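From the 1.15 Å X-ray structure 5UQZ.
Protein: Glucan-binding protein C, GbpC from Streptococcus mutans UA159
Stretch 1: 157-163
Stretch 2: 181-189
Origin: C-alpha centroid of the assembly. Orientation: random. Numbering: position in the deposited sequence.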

ATOM      1  N   THR A 157     -13.509 -12.612   1.230  1.00  6.92           N
ATOM      2  CA  THR A 157     -14.922 -12.429   1.610  1.00  7.73           C
ATOM      3  C   THR A 157     -15.131 -10.962   1.975  1.00  6.97           C
ATOM      4  O   THR A 157     -14.461 -10.442   2.879  1.00  8.06           O
ATOM      5  CB  THR A 157     -15.309 -13.283   2.823  1.00  9.31           C
ATOM      6  OG1 THR A 157     -14.994 -14.643   2.526  1.00  9.82           O
ATOM      7  CG2 THR A 157     -16.804 -13.167   3.106  1.00 11.48           C
ATOM      8  N   LEU A 158     -16.090 -10.331   1.304  1.00  7.93           N
ATOM      9  CA  LEU A 158     -16.458  -8.954   1.656  1.00  7.45           C
ATOM     10  C   LEU A 158     -17.403  -9.005   2.860  1.00  8.34           C
ATOM     11  O   LEU A 158     -18.456  -9.648   2.783  1.00  9.95           O
ATOM     12  CB  LEU A 158     -17.159  -8.321   0.457  1.00  8.36           C
ATOM     13  CG  LEU A 158     -17.556  -6.842   0.641  1.00  8.36           C
ATOM     14  CD1 LEU A 158     -16.343  -5.915   0.717  1.00  9.07           C
ATOM     15  CD2 LEU A 158     -18.469  -6.400  -0.505  1.00  9.90           C
ATOM     16  N   ASN A 159     -17.016  -8.398   3.981  1.00  8.18           N
ATOM     17  CA  ASN A 159     -17.840  -8.462   5.189  1.00  8.81           C
ATOM     18  C   ASN A 159     -18.782  -7.272   5.297  1.00  8.85           C
ATOM     19  O   ASN A 159     -19.806  -7.349   5.977  1.00 10.79           O
ATOM     20  CB  ASN A 159     -16.962  -8.465   6.448  1.00  9.13           C
ATOM     21  CG  ASN A 159     -15.992  -9.620   6.427  1.00  9.08           C
ATOM     22  OD1 ASN A 159     -16.406 -10.784   6.214  1.00 10.39           O
ATOM     23  ND2 ASN A 159     -14.717  -9.318   6.593  1.00  9.32           N
ATOM     24  N   SER A 160     -18.437  -6.149   4.698  1.00  8.42           N
ATOM     25  CA  SER A 160     -19.232  -4.919   4.744  1.00  9.04           C
ATOM     26  C   SER A 160     -18.748  -3.995   3.638  1.00  8.40           C
ATOM     27  O   SER A 160     -17.618  -4.148   3.133  1.00  8.55           O
ATOM     28  CB  SER A 160     -19.144  -4.228   6.100  1.00 10.77           C
ATOM     29  OG  SER A 160     -17.821  -3.711   6.348  1.00 11.94           O
ATOM     30  N   SER A 161     -19.595  -3.026   3.293  1.00  9.36           N
ATOM     31  CA  SER A 161     -19.238  -2.005   2.306  1.00  9.46           C
ATOM     32  C   SER A 161     -19.594  -0.619   2.847  1.00  9.21           C
ATOM     33  O   SER A 161     -20.375  -0.478   3.806  1.00 10.46           O
ATOM     34  CB  SER A 161     -20.024  -2.248   1.011  1.00 10.21           C
ATOM     35  OG  SER A 161     -19.663  -1.276   0.073  1.00  9.92           O
ATOM     36  N   THR A 162     -19.043   0.410   2.190  1.00  9.19           N
ATOM     37  CA  THR A 162     -19.432   1.787   2.419  1.00 10.01           C
ATOM     38  C   THR A 162     -20.663   2.206   1.605  1.00  9.28           C
ATOM     39  O   THR A 162     -21.167   3.317   1.828  1.00 10.48           O
ATOM     40  CB  THR A 162     -18.255   2.727   2.144  1.00  9.48           C
ATOM     41  OG1 THR A 162     -17.773   2.429   0.831  1.00  9.78           O
ATOM     42  CG2 THR A 162     -17.123   2.484   3.119  1.00 10.60           C
ATOM     43  N   ASN A 163     -21.114   1.370   0.656  1.00 10.28           N
ATOM     44  CA  ASN A 163     -22.326   1.717  -0.063  1.00 11.17           C
ATOM     45  C   ASN A 163     -23.537   1.071   0.609  1.00 12.07           C
ATOM     46  O   ASN A 163     -23.427   0.429   1.661  1.00 11.80           O
ATOM     47  CB  ASN A 163     -22.179   1.436  -1.568  1.00 11.74           C
ATOM     48  CG  ASN A 163     -22.210  -0.052  -1.952  1.00 10.72           C
ATOM     49  OD1 ASN A 163     -22.684  -0.915  -1.181  1.00 10.89           O
ATOM     50  ND2 ASN A 163     -21.721  -0.351  -3.136  1.00 11.43           N
ATOM     51  N   PHE A 181      -7.496  -4.423  -5.679  1.00  7.84           N
ATOM     52  CA  PHE A 181      -7.867  -3.015  -5.559  1.00  7.79           C
ATOM     53  C   PHE A 181      -9.383  -3.000  -5.449  1.00  8.14           C
ATOM     54  O   PHE A 181     -10.060  -3.539  -6.326  1.00 12.03           O
ATOM     55  CB  PHE A 181      -7.356  -2.221  -6.770  1.00 10.02           C
ATOM     56  CG  PHE A 181      -7.246  -0.763  -6.540  1.00 11.33           C
ATOM     57  CD1 PHE A 181      -6.087  -0.108  -6.887  1.00 17.98           C
ATOM     58  CD2 PHE A 181      -8.319  -0.027  -6.072  1.00 19.79           C
ATOM     59  CE1 PHE A 181      -5.958   1.269  -6.715  1.00 22.04           C
ATOM     60  CE2 PHE A 181      -8.192   1.386  -5.899  1.00 23.89           C
ATOM     61  CZ  PHE A 181      -7.014   1.993  -6.182  1.00 23.49           C
ATOM     62  N   ILE A 182      -9.921  -2.498  -4.344  1.00  7.69           N
ATOM     63  CA  ILE A 182     -11.362  -2.566  -4.061  1.00  7.43           C
ATOM     64  C   ILE A 182     -11.887  -1.193  -3.680  1.00  7.49           C
ATOM     65  O   ILE A 182     -11.177  -0.381  -3.060  1.00  8.40           O
ATOM     66  CB  ILE A 182     -11.628  -3.653  -2.994  1.00  8.12           C
ATOM     67  CG1 ILE A 182     -13.105  -3.860  -2.743  1.00  8.39           C
ATOM     68  CG2 ILE A 182     -10.911  -3.373  -1.674  1.00  9.40           C
ATOM     69  CD1 ILE A 182     -13.439  -5.115  -1.939  1.00  9.29           C
ATOM     70  N   GLY A 183     -13.136  -0.914  -4.061  1.00  7.40           N
ATOM     71  CA  GLY A 183     -13.719   0.353  -3.662  1.00  8.75           C
ATOM     72  C   GLY A 183     -15.220   0.364  -3.859  1.00  8.03           C
ATOM     73  O   GLY A 183     -15.794  -0.513  -4.503  1.00  8.44           O
ATOM     74  N   ALA A 184     -15.849   1.414  -3.323  1.00  8.46           N
ATOM     75  CA  ALA A 184     -17.294   1.597  -3.445  1.00  8.54           C
ATOM     76  C   ALA A 184     -17.612   3.042  -3.141  1.00  8.57           C
ATOM     77  O   ALA A 184     -16.834   3.746  -2.515  1.00  9.82           O
ATOM     78  CB  ALA A 184     -18.018   0.704  -2.453  1.00 10.39           C
ATOM     79  N   GLN A 185     -18.820   3.470  -3.546  1.00  9.18           N
ATOM     80  CA  GLN A 185     -19.302   4.769  -3.073  1.00 10.10           C
ATOM     81  C   GLN A 185     -19.363   4.768  -1.548  1.00 10.04           C
ATOM     82  O   GLN A 185     -19.577   3.713  -0.921  1.00  9.53           O
ATOM     83  CB  GLN A 185     -20.694   5.046  -3.663  1.00 11.39           C
ATOM     84  CG  GLN A 185     -21.343   6.369  -3.209  1.00 12.61           C
ATOM     85  CD  GLN A 185     -20.494   7.611  -3.572  1.00 13.00           C
ATOM     86  OE1 GLN A 185     -19.452   7.891  -2.954  1.00 12.85           O
ATOM     87  NE2 GLN A 185     -20.994   8.420  -4.514  1.00 16.58           N
ATOM     88  N   THR A 186     -19.188   5.959  -0.944  1.00 10.47           N
ATOM     89  CA  THR A 186     -19.476   6.148   0.477  1.00 10.39           C
ATOM     90  C   THR A 186     -20.868   6.759   0.538  1.00 11.08           C
ATOM     91  O   THR A 186     -21.049   7.969   0.332  1.00 11.27           O
ATOM     92  CB  THR A 186     -18.442   7.066   1.124  1.00 10.27           C
ATOM     93  OG1 THR A 186     -17.128   6.546   0.856  1.00 10.39           O
ATOM     94  CG2 THR A 186     -18.632   7.126   2.642  1.00 10.80           C
ATOM     95  N   SER A 187     -21.866   5.908   0.757  1.00 10.68           N
ATOM     96  CA  SER A 187     -23.244   6.336   0.572  1.00 11.50           C
ATOM     97  C   SER A 187     -23.780   7.160   1.733  1.00 12.62           C
ATOM     98  O   SER A 187     -24.731   7.918   1.529  1.00 15.32           O
ATOM     99  CB  SER A 187     -24.139   5.113   0.388  1.00 13.88           C
ATOM    100  OG  SER A 187     -23.765   4.399  -0.773  1.00 12.93           O
ATOM    101  N   ASN A 188     -23.243   6.985   2.933  1.00 12.46           N
ATOM    102  CA  ASN A 188     -23.805   7.608   4.128  1.00 12.45           C
ATOM    103  C   ASN A 188     -22.835   8.587   4.758  1.00 13.33           C
ATOM    104  O   ASN A 188     -21.627   8.432   4.629  1.00 13.74           O
ATOM    105  CB  ASN A 188     -24.138   6.521   5.124  1.00 14.50           C
ATOM    106  CG  ASN A 188     -25.049   5.478   4.525  1.00 15.67           C
ATOM    107  OD1 ASN A 188     -26.097   5.809   3.956  1.00 19.76           O
ATOM    108  ND2 ASN A 188     -24.670   4.213   4.634  1.00 16.85           N
ATOM    109  N   ALA A 189     -23.404   9.596   5.429  1.00 14.42           N
ATOM    110  CA  ALA A 189     -22.628  10.480   6.286  1.00 14.64           C
ATOM    111  C   ALA A 189     -22.285   9.785   7.605  1.00 12.52           C
ATOM    112  O   ALA A 189     -22.869   8.766   7.964  1.00 15.13           O
ATOM    113  CB  ALA A 189     -23.472  11.729   6.591  1.00 16.99           C
TER
HETATM  114  O   HOH W   1     -21.252   5.043   3.971  1.00 12.85           O

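Two direct hydrogen bonds, both centred on Thr162, tie these stretches together. Thr162 O accepts from Ser187 N at 2.9 Å, nearly straight at 171°, and Thr162 OG1, on a side chain with chi1 in p and CB directed toward the other stretch, donates to Gln185 O at 2.8 Å. A threonine suits this buried site because its hydroxyl, held toward the other stretch, reaches Gln185 O. Asn163 N also lies 3.2 Å from Gln185 O, but at a poor angle; Asn163 N donates instead to Ser161 OG, 3.1 Å away, a bond that braces the loop locally. Likewise Gln185 OE1 accepts from Thr186 N at 2.8 Å, fastening its own turn.

Water 1 extends the polar join, lying 2.8 Å from Thr162 O and accepting from Asn188 N at 3.0 Å, so that it spans both stretches. A weaker contact reaches the same carbonyl from Thr186 CA, 3.6 Å from Thr162 O.

Packing does the rest, and 321 Å² is buried in all, Thr162 giving the largest share, 77 Å², then Asn163, 58 Å². Between the strands, where Leu158 CA and Ile182 CA stand 10.0 Å apart, both buried residues direct CA-to-CB toward the other stretch, and with chi1 in t Leu158 CD1 meets Ile182 CD1 at 4.0 Å. Nearer the loops the backbones come closer: Ala184 CB sits 3.6 Å from Ser161 OG, and Ser187 OG lies 3.1 Å from Asn163 CA.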